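Local coordinates for uncharacterized protein (Bacteroides ovatus, PDB 4FS7), which is of unknown function but, as an extracellular protein built of BspA-type leucine-rich repeats, probably takes part in protein binding, at residues Lys188-Pro193 and Ile208-Met213; Glu162-Val167 and Gly179-Cys184; Ile357-Phe362 and Arg381-Asp386. One frame throughout, in Å; residues are numbered along the deposited sequence.

Contact 1. Residues Lys188-Pro193 and Ile208-Met213; sequences KSIKLP and ILLENM. With EDO (1,2-ethanediol), chain B.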
loop_
_atom_site.group_PDB
_atom_site.type_symbol
_atom_site.label_atom_id
_atom_site.label_comp_id
_atom_site.label_asym_id
_atom_site.label_seq_id
_atom_site.Cartn_x
_atom_site.Cartn_y
_atom_site.Cartn_z
ATOM N N LYS A 188 -5.673 -3.005 -11.803
ATOM C CA LYS A 188 -6.921 -2.217 -11.808
ATOM C C LYS A 188 -7.941 -2.671 -10.789
ATOM O O LYS A 188 -8.791 -1.884 -10.369
ATOM C CB LYS A 188 -7.525 -2.230 -13.210
ATOM C CG LYS A 188 -8.702 -1.325 -13.445
ATOM C CD LYS A 188 -9.204 -1.360 -14.895
ATOM C CE LYS A 188 -8.139 -1.526 -15.958
ATOM N NZ LYS A 188 -7.212 -0.346 -16.126
ATOM N N SER A 189 -7.875 -3.953 -10.428
ATOM C CA SER A 189 -8.852 -4.569 -9.559
ATOM C C SER A 189 -8.191 -5.611 -8.667
ATOM O O SER A 189 -7.192 -6.211 -9.052
ATOM C CB SER A 189 -9.891 -5.305 -10.404
ATOM O OG SER A 189 -10.393 -4.526 -11.476
ATOM N N ILE A 190 -8.815 -5.881 -7.537
ATOM C CA ILE A 190 -8.454 -7.033 -6.735
ATOM C C ILE A 190 -9.665 -7.477 -5.957
ATOM O O ILE A 190 -10.417 -6.648 -5.412
ATOM C CB ILE A 190 -7.239 -6.754 -5.796
ATOM C CG1 ILE A 190 -6.701 -8.061 -5.207
ATOM C CG2 ILE A 190 -7.554 -5.722 -4.765
ATOM C CD1 ILE A 190 -5.350 -7.924 -4.538
ATOM N N LYS A 191 -9.847 -8.790 -5.870
ATOM C CA LYS A 191 -10.831 -9.415 -5.002
ATOM C C LYS A 191 -10.173 -9.770 -3.685
ATOM O O LYS A 191 -9.295 -10.608 -3.629
ATOM C CB LYS A 191 -11.428 -10.645 -5.683
ATOM C CG LYS A 191 -12.493 -11.336 -4.850
ATOM C CD LYS A 191 -13.211 -12.453 -5.601
ATOM C CE LYS A 191 -14.302 -13.122 -4.725
ATOM N NZ LYS A 191 -15.206 -12.098 -4.062
ATOM N N LEU A 192 -10.598 -9.131 -2.615
ATOM C CA LEU A 192 -10.008 -9.350 -1.329
ATOM C C LEU A 192 -10.520 -10.656 -0.737
ATOM O O LEU A 192 -11.667 -11.036 -0.961
ATOM C CB LEU A 192 -10.306 -8.163 -0.410
ATOM C CG LEU A 192 -9.647 -6.840 -0.819
ATOM C CD1 LEU A 192 -10.113 -5.723 0.126
ATOM C CD2 LEU A 192 -8.105 -6.934 -0.782
ATOM N N PRO A 193 -9.687 -11.345 0.081
ATOM C CA PRO A 193 -10.169 -12.529 0.786
ATOM C C PRO A 193 -11.446 -12.198 1.538
ATOM O O PRO A 193 -11.561 -11.131 2.136
ATOM C CB PRO A 193 -9.003 -12.845 1.727
ATOM C CG PRO A 193 -7.817 -12.395 0.981
ATOM C CD PRO A 193 -8.261 -11.130 0.302
ATOM N N ILE A 208 -1.485 2.886 -9.027
ATOM C CA ILE A 208 -2.108 4.107 -9.569
ATOM C C ILE A 208 -3.345 3.850 -10.403
ATOM O O ILE A 208 -4.140 4.771 -10.662
ATOM C CB ILE A 208 -1.084 4.953 -10.323
ATOM C CG1 ILE A 208 -0.466 4.215 -11.512
ATOM C CG2 ILE A 208 -0.013 5.503 -9.364
ATOM C CD1 ILE A 208 0.324 5.135 -12.454
ATOM N N LEU A 209 -3.518 2.624 -10.890
ATOM C CA LEU A 209 -4.718 2.259 -11.680
ATOM C C LEU A 209 -5.760 1.525 -10.851
ATOM O O LEU A 209 -6.814 1.148 -11.380
ATOM C CB LEU A 209 -4.368 1.372 -12.887
ATOM C CG LEU A 209 -3.666 2.142 -14.001
ATOM C CD1 LEU A 209 -3.461 1.257 -15.204
ATOM C CD2 LEU A 209 -4.330 3.441 -14.444
ATOM N N LEU A 210 -5.503 1.254 -9.586
ATOM C CA LEU A 210 -6.404 0.421 -8.795
ATOM C C LEU A 210 -7.693 1.206 -8.522
ATOM O O LEU A 210 -7.660 2.239 -7.865
ATOM C CB LEU A 210 -5.725 -0.007 -7.484
ATOM C CG LEU A 210 -6.549 -0.850 -6.512
ATOM C CD1 LEU A 210 -6.910 -2.219 -7.137
ATOM C CD2 LEU A 210 -5.821 -0.991 -5.211
ATOM N N GLU A 211 -8.787 0.664 -9.052
ATOM C CA GLU A 211 -10.114 1.276 -8.999
ATOM C C GLU A 211 -11.160 0.384 -8.345
ATOM O O GLU A 211 -12.103 0.880 -7.722
ATOM C CB GLU A 211 -10.599 1.632 -10.441
ATOM C CG GLU A 211 -9.960 2.884 -11.095
ATOM C CD GLU A 211 -10.252 3.015 -12.603
ATOM O OE1 GLU A 211 -10.565 1.992 -13.259
ATOM O OE2 GLU A 211 -10.112 4.141 -13.146
ATOM N N ASN A 212 -11.070 -0.939 -8.543
ATOM C CA ASN A 212 -12.138 -1.856 -8.123
ATOM C C ASN A 212 -11.648 -2.725 -6.982
ATOM O O ASN A 212 -10.777 -3.589 -7.160
ATOM C CB ASN A 212 -12.566 -2.721 -9.315
ATOM C CG ASN A 212 -12.888 -1.893 -10.557
ATOM O OD1 ASN A 212 -13.821 -1.066 -10.518
ATOM N ND2 ASN A 212 -12.136 -2.059 -11.639
HETATM N N MSE A 213 -12.178 -2.461 -5.806
HETATM C CA MSE A 213 -11.839 -3.197 -4.582
HETATM C C MSE A 213 -12.945 -2.987 -3.579
HETATM O O MSE A 213 -13.153 -1.889 -3.071
HETATM C CB MSE A 213 -10.497 -2.777 -4.024
HETATM C CG MSE A 213 -9.954 -3.762 -2.994
HETATM SE SE MSE A 213 -8.233 -3.210 -2.240
HETATM C CE MSE A 213 -8.794 -1.428 -1.742
HETATM C C1 EDO B . -16.598 1.697 -9.306
HETATM O O1 EDO B . -16.529 1.425 -10.694
HETATM C C2 EDO B . -15.402 1.147 -8.549
HETATM O O2 EDO B . -15.471 -0.292 -8.573
#
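Segments 188-193 and 208-213 run in roughly the same direction, 25° apart end to end, and meet through a single backbone bridge between Ser189 and Asn212. Lys188 O is gripped by two donors: Glu211 N comes from above the carbonyl plane at 2.9 Å, whereas Asn212 N lies in that plane. Two residues on, Ile190 N donates to Asn212 O nearly along the C=O axis, at 3.0 Å.

The Asn212 side chain repeats the pairing at the surface. With its CG anti to the carbonyl carbon (chi1 -51°), the amide turns ND2 back to Ser189 OG, 3.0 Å away and within the amide plane. OD1 of the same Asn212 accepts from O2 of an ethanediol, probably picked up from the crystallisation liquor, so both ends of the amide are engaged in the crystal, though the bond to Ser189 OG alone is the protein's own share. Lys188 holds CG anti to its backbone N and runs alongside Glu211 before bending at its last two torsions; NZ stays 5.0 Å from Glu211 OE1, so the opposite charges could attract each other only loosely.

On the inner side, Met213, a selenomethionine, has CG anti to the backbone N (chi1 -165°) and a bend at the last torsion. It lies beside Ile190, whose CG2 is 3.6 Å from Met213 CG, while Leu192 crosses it obliquely and brings CD1 to 3.7 Å from the same CG. Phe204 and Leu227 also touch Met213, and Leu210, with CG anti to its backbone N, sets CD1 against a face of the Lys188 carbonyl. Polar residues bonded along the outside and aliphatic ones turned inward, with neighbouring coils joined by parallel backbone bonds, are in keeping with a leucine-rich repeat solenoid, here of the BspA type.

Contact 2. Residues Glu162-Val167 and Gly179-Cys184; sequences ESLEYV and GLFSGC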
loop_
_atom_site.group_PDB
_atom_site.type_symbol
_atom_site.label_atom_id
_atom_site.label_comp_id
_atom_site.label_asym_id
_atom_site.label_seq_id
_atom_site.Cartn_x
_atom_site.Cartn_y
_atom_site.Cartn_z
ATOM N N GLU A 162 5.198 -4.509 -12.083
ATOM C CA GLU A 162 4.613 -3.411 -12.861
ATOM C C GLU A 162 3.725 -3.848 -14.020
ATOM O O GLU A 162 3.054 -3.004 -14.606
ATOM C CB GLU A 162 5.702 -2.412 -13.317
ATOM C CG GLU A 162 6.402 -1.726 -12.123
ATOM C CD GLU A 162 7.445 -0.705 -12.487
ATOM O OE1 GLU A 162 8.004 -0.745 -13.605
ATOM O OE2 GLU A 162 7.721 0.157 -11.632
ATOM N N SER A 163 3.668 -5.158 -14.298
ATOM C CA SER A 163 2.767 -5.690 -15.309
ATOM C C SER A 163 1.585 -6.439 -14.687
ATOM O O SER A 163 0.725 -6.913 -15.430
ATOM C CB SER A 163 3.507 -6.646 -16.264
ATOM O OG SER A 163 4.437 -5.930 -17.014
ATOM N N LEU A 164 1.549 -6.581 -13.360
ATOM C CA LEU A 164 0.528 -7.417 -12.714
ATOM C C LEU A 164 -0.870 -6.802 -12.860
ATOM O O LEU A 164 -1.096 -5.653 -12.445
ATOM C CB LEU A 164 0.852 -7.597 -11.249
ATOM C CG LEU A 164 0.019 -8.574 -10.438
ATOM C CD1 LEU A 164 0.199 -10.039 -10.913
ATOM C CD2 LEU A 164 0.403 -8.463 -8.944
ATOM N N GLU A 165 -1.784 -7.561 -13.454
ATOM C CA GLU A 165 -3.148 -7.174 -13.675
ATOM C C GLU A 165 -4.159 -8.063 -12.991
ATOM O O GLU A 165 -5.326 -7.695 -12.870
ATOM C CB GLU A 165 -3.461 -7.163 -15.182
ATOM C CG GLU A 165 -2.661 -6.157 -16.012
ATOM C CD GLU A 165 -3.092 -6.096 -17.468
ATOM O OE1 GLU A 165 -4.299 -6.190 -17.756
ATOM O OE2 GLU A 165 -2.215 -5.913 -18.316
ATOM N N TYR A 166 -3.750 -9.248 -12.543
ATOM C CA TYR A 166 -4.680 -10.159 -11.915
ATOM C C TYR A 166 -3.944 -10.878 -10.813
ATOM O O TYR A 166 -2.876 -11.468 -11.063
ATOM C CB TYR A 166 -5.219 -11.158 -12.907
ATOM C CG TYR A 166 -6.128 -12.132 -12.211
ATOM C CD1 TYR A 166 -7.422 -11.752 -11.838
ATOM C CD2 TYR A 166 -5.672 -13.402 -11.828
ATOM C CE1 TYR A 166 -8.270 -12.626 -11.187
ATOM C CE2 TYR A 166 -6.522 -14.282 -11.155
ATOM C CZ TYR A 166 -7.807 -13.895 -10.838
ATOM O OH TYR A 166 -8.606 -14.779 -10.166
ATOM N N VAL A 167 -4.497 -10.883 -9.598
ATOM C CA VAL A 167 -3.982 -11.721 -8.512
ATOM C C VAL A 167 -5.120 -12.371 -7.749
ATOM O O VAL A 167 -6.081 -11.706 -7.423
ATOM C CB VAL A 167 -3.032 -10.931 -7.570
ATOM C CG1 VAL A 167 -3.658 -9.669 -7.043
ATOM C CG2 VAL A 167 -2.517 -11.813 -6.444
ATOM N N GLY A 179 3.217 -3.351 2.302
ATOM C CA GLY A 179 3.759 -3.129 0.980
ATOM C C GLY A 179 3.568 -4.274 0.016
ATOM O O GLY A 179 4.213 -4.267 -1.034
ATOM N N LEU A 180 2.622 -5.172 0.279
ATOM C CA LEU A 180 2.486 -6.389 -0.526
ATOM C C LEU A 180 2.412 -6.152 -2.007
ATOM O O LEU A 180 3.057 -6.873 -2.802
ATOM C CB LEU A 180 1.243 -7.121 -0.086
ATOM C CG LEU A 180 0.960 -8.468 -0.715
ATOM C CD1 LEU A 180 2.123 -9.425 -0.566
ATOM C CD2 LEU A 180 -0.299 -9.077 -0.064
ATOM N N PHE A 181 1.618 -5.153 -2.429
ATOM C CA PHE A 181 1.452 -4.808 -3.827
ATOM C C PHE A 181 1.933 -3.376 -4.145
ATOM O O PHE A 181 1.491 -2.748 -5.118
ATOM C CB PHE A 181 -0.009 -4.968 -4.275
ATOM C CG PHE A 181 -0.510 -6.365 -4.151
ATOM C CD1 PHE A 181 -0.075 -7.330 -5.026
ATOM C CD2 PHE A 181 -1.361 -6.761 -3.135
ATOM C CE1 PHE A 181 -0.492 -8.612 -4.924
ATOM C CE2 PHE A 181 -1.791 -8.044 -3.047
ATOM C CZ PHE A 181 -1.347 -8.977 -3.936
ATOM N N SER A 182 2.841 -2.852 -3.336
ATOM C CA SER A 182 3.326 -1.481 -3.512
ATOM C C SER A 182 3.909 -1.334 -4.913
ATOM O O SER A 182 4.749 -2.118 -5.300
ATOM C CB SER A 182 4.406 -1.172 -2.497
ATOM O OG SER A 182 4.828 0.184 -2.628
ATOM N N GLY A 183 3.491 -0.341 -5.645
ATOM C CA GLY A 183 4.044 -0.113 -6.946
ATOM C C GLY A 183 3.554 -0.967 -8.111
ATOM O O GLY A 183 4.166 -0.983 -9.197
ATOM N N CYS A 184 2.440 -1.665 -7.917
ATOM C CA CYS A 184 1.828 -2.469 -8.967
ATOM C C CYS A 184 0.905 -1.574 -9.791
ATOM O O CYS A 184 -0.313 -1.564 -9.649
ATOM C CB CYS A 184 1.064 -3.663 -8.411
ATOM S SG CYS A 184 2.217 -4.908 -7.688
HETATM O O HOH W 1 6.540 0.376 -9.347
#
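Phe181 sits at the middle of this contact, its ring reaching across the interior from segment 179-184 to two aliphatic side chains of 162-167. Val167 meets it tip to tip: CG1 lies 3.9 Å from Phe181 CZ, and CG2 stands almost as near, so both branches of the valine lie near the CZ-CE1 end of the ring. Leu164 crosses the phenylalanine obliquely and brings CD2 to 4.1 Å from Phe181 CD1. That methyl also serves Cys184, whose SG is 4.2 Å away, so a single methyl of Leu164 touches both ring and sulphur. Leu164 has CG anti to its backbone N (chi1 -172°), which directs the branch inward, whereas Phe181 and Cys184 both hold their first side-chain bond anti to the carbonyl carbon.

Two sides of one coil of the leucine-rich repeat solenoid face each other here, the leucine and valine coming from the side that bears strand 166-168 and the phenylalanine and cysteine from the turns opposite. At the surface-facing end the join is polar and passes through water: one water molecule donates to Glu162 OE2 at 2.6 Å and to Gly183 O at 2.7 Å. The extended Glu162 chain carries its carboxylate out to this bridge, and its CG packs 3.8 Å from the same Gly183 O.

Farther out, two consecutive turns set the Phe181 side. A type I turn from Gly179 to Ser182 is followed by a type II turn from Phe181 to Cys184, in which Gly183 takes a positive phi (79°) where a CB would clash with the preceding carbonyl. Leu180 CG stands over one face of the Phe181 ring, toward its rim. On the other flank Tyr166 bonds through its backbone to Lys142 and Ile144 of the preceding coil, Val167 touches Ile144, and Ser163 OG is hydrogen-bonded to Asp140 OD1.

Contact 3. Residues Ile357-Phe362 and Arg381-Asp386; sequences IGANAF and RYDFED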
loop_
_atom_site.group_PDB
_atom_site.type_symbol
_atom_site.label_atom_id
_atom_site.label_comp_id
_atom_site.label_asym_id
_atom_site.label_seq_id
_atom_site.Cartn_x
_atom_site.Cartn_y
_atom_site.Cartn_z
ATOM N N ILE A 357 -9.867 29.251 18.673
ATOM C CA ILE A 357 -9.416 29.333 17.306
ATOM C C ILE A 357 -7.888 29.379 17.347
ATOM O O ILE A 357 -7.318 30.150 18.103
ATOM C CB ILE A 357 -9.954 30.587 16.571
ATOM C CG1 ILE A 357 -11.492 30.510 16.511
ATOM C CG2 ILE A 357 -9.343 30.753 15.170
ATOM C CD1 ILE A 357 -12.156 31.801 16.017
ATOM N N GLY A 358 -7.244 28.513 16.572
ATOM C CA GLY A 358 -5.794 28.420 16.603
ATOM C C GLY A 358 -5.099 29.494 15.791
ATOM O O GLY A 358 -5.705 30.210 14.994
ATOM N N ALA A 359 -3.790 29.592 15.976
ATOM C CA ALA A 359 -3.008 30.659 15.391
ATOM C C ALA A 359 -3.139 30.620 13.883
ATOM O O ALA A 359 -2.964 29.576 13.230
ATOM C CB ALA A 359 -1.546 30.584 15.813
ATOM N N ASN A 360 -3.416 31.773 13.291
ATOM C CA ASN A 360 -3.443 31.904 11.859
ATOM C C ASN A 360 -4.415 30.941 11.171
ATOM O O ASN A 360 -4.243 30.606 10.007
ATOM C CB ASN A 360 -2.020 31.814 11.287
ATOM C CG ASN A 360 -1.232 33.037 11.607
ATOM O OD1 ASN A 360 -1.751 34.157 11.478
ATOM N ND2 ASN A 360 0.021 32.858 11.956
ATOM N N ALA A 361 -5.516 30.621 11.874
ATOM C CA ALA A 361 -6.508 29.727 11.306
ATOM C C ALA A 361 -7.061 30.204 9.970
ATOM O O ALA A 361 -7.437 29.408 9.134
ATOM C CB ALA A 361 -7.613 29.464 12.297
ATOM N N PHE A 362 -7.173 31.544 9.821
ATOM C CA PHE A 362 -7.734 32.128 8.622
ATOM C C PHE A 362 -6.758 33.035 7.901
ATOM O O PHE A 362 -7.143 33.868 7.108
ATOM C CB PHE A 362 -9.071 32.846 8.969
ATOM C CG PHE A 362 -10.100 31.912 9.463
ATOM C CD1 PHE A 362 -10.822 31.136 8.586
ATOM C CD2 PHE A 362 -10.281 31.721 10.828
ATOM C CE1 PHE A 362 -11.727 30.224 9.058
ATOM C CE2 PHE A 362 -11.199 30.778 11.290
ATOM C CZ PHE A 362 -11.927 30.040 10.400
ATOM N N ARG A 381 -9.344 37.750 16.576
ATOM C CA ARG A 381 -9.471 38.529 15.378
ATOM C C ARG A 381 -8.156 38.623 14.609
ATOM O O ARG A 381 -8.137 38.764 13.388
ATOM C CB ARG A 381 -10.010 39.941 15.674
ATOM C CG ARG A 381 -9.101 40.845 16.487
ATOM C CD ARG A 381 -9.938 42.065 16.885
ATOM N NE ARG A 381 -9.272 43.040 17.682
ATOM C CZ ARG A 381 -9.065 42.962 18.996
ATOM N NH1 ARG A 381 -9.414 41.891 19.682
ATOM N NH2 ARG A 381 -8.504 43.994 19.620
ATOM N N TYR A 382 -7.037 38.492 15.312
ATOM C CA TYR A 382 -5.717 38.564 14.690
ATOM C C TYR A 382 -5.376 37.347 13.823
ATOM O O TYR A 382 -4.414 37.398 13.046
ATOM C CB TYR A 382 -4.643 38.751 15.763
ATOM C CG TYR A 382 -4.932 39.869 16.727
ATOM C CD1 TYR A 382 -4.953 41.171 16.293
ATOM C CD2 TYR A 382 -5.225 39.605 18.062
ATOM C CE1 TYR A 382 -5.224 42.218 17.169
ATOM C CE2 TYR A 382 -5.487 40.627 18.965
ATOM C CZ TYR A 382 -5.525 41.923 18.502
ATOM O OH TYR A 382 -5.815 42.940 19.390
ATOM N N ASP A 383 -6.213 36.313 13.923
ATOM C CA ASP A 383 -6.021 35.080 13.171
ATOM C C ASP A 383 -6.754 35.062 11.835
ATOM O O ASP A 383 -6.765 34.055 11.135
ATOM C CB ASP A 383 -6.370 33.919 14.075
ATOM C CG ASP A 383 -5.428 33.889 15.286
ATOM O OD1 ASP A 383 -4.190 33.839 15.063
ATOM O OD2 ASP A 383 -5.897 34.047 16.420
ATOM N N PHE A 384 -7.339 36.202 11.502
ATOM C CA PHE A 384 -7.944 36.484 10.209
ATOM C C PHE A 384 -7.136 37.516 9.441
ATOM O O PHE A 384 -6.361 38.283 10.043
ATOM C CB PHE A 384 -9.356 37.049 10.388
ATOM C CG PHE A 384 -10.329 36.099 11.052
ATOM C CD1 PHE A 384 -10.288 35.893 12.395
ATOM C CD2 PHE A 384 -11.308 35.433 10.332
ATOM C CE1 PHE A 384 -11.189 35.030 13.056
ATOM C CE2 PHE A 384 -12.193 34.581 10.986
ATOM C CZ PHE A 384 -12.140 34.394 12.335
ATOM N N GLU A 385 -7.347 37.605 8.139
ATOM C CA GLU A 385 -6.806 38.720 7.378
ATOM C C GLU A 385 -7.315 40.041 7.920
ATOM O O GLU A 385 -8.414 40.124 8.429
ATOM C CB GLU A 385 -7.199 38.585 5.911
ATOM C CG GLU A 385 -6.455 37.431 5.235
ATOM C CD GLU A 385 -4.978 37.729 5.088
ATOM O OE1 GLU A 385 -4.692 38.790 4.474
ATOM O OE2 GLU A 385 -4.099 36.940 5.546
ATOM N N ASP A 386 -6.475 41.072 7.813
ATOM C CA ASP A 386 -6.825 42.389 8.359
ATOM C C ASP A 386 -7.956 43.071 7.584
ATOM O O ASP A 386 -8.479 44.084 8.027
ATOM C CB ASP A 386 -5.604 43.291 8.563
ATOM C CG ASP A 386 -4.869 43.609 7.292
ATOM O OD1 ASP A 386 -5.412 43.388 6.188
ATOM O OD2 ASP A 386 -3.717 44.137 7.405
HETATM O O HOH W 2 -5.061 31.934 17.964
HETATM O O HOH W 3 -3.805 35.843 10.429
HETATM O O HOH W 4 -9.610 36.326 6.867
#
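The type II turn from Gly358 to Ala361 presents its backbone to the end of the 3-10 segment 381-383, and Phe362 N donates to Asp383 O at 2.9 Å, nearly along the C=O axis. This is the last part of the leucine-rich repeat solenoid, where the loop after strand 356-357 packs against residues 381-386, in the loop before strand 389-393.

Asp383 has CG anti to the carbonyl carbon (chi1 -62°), which lays the carboxylate over the turn. OD1 of Asp383 takes the amide hydrogen of Asn360 N at 2.8 Å in an almost straight bond (169°), met from above the carboxylate plane. The other oxygen, OD2, accepts from a water that also donates to Ile357 O, so the side chain holds the turn at Asn360 directly and the residue before the turn, Ile357, through water. An alanine here has no carboxylate for Asn360 N or the water, and the turn would probably be held less firmly against 381-386. A second water donates to Asn360 OD1 and Tyr382 O.

Inside, Phe362 and Phe384 lie side by side and point the same way, each with CG anti to its carbonyl carbon. Their planes are only 11° apart, yet the rings are slid so that they barely overlap, with centroids 4.6 Å apart. Phe339 meets Phe362 with its plane nearly parallel, and Phe390 of strand 389-393 packs edge-to-face with Phe384, so the pair belongs to a run of aromatic rings leading into the C-terminal strand. Leu368 touches both members, and Ile357 adds CD1 at 4.5 Å from Phe384 CE1. Glu385 OE2 is hydrogen-bonded to Gly364 N. The closest approach between the rings is Phe362 CD2 over one face of Phe384, toward the rim, 3.4 Å from Phe384 CE2.

Overall arrangement
Contacts 1 and 2 are neighbours in the solenoid, their centres 10 Å apart and all four segments within one BspA-type repeat region. They share a hydrophobic core through Ile190: its CD1 lies 3.5 Å from Val167 CG1 and 3.9 Å from Phe181 CE2, so the side chain that packs on Met213 in contact 1 also packs against the side chains of contact 2. Contact 3 belongs to the second repeat region, far along the chain; its centre is 43 Å from that of contact 1 and 45 Å from that of contact 2, with no touch. The ethanediol at contact 1 probably reflects crystallisation, and marks no known site.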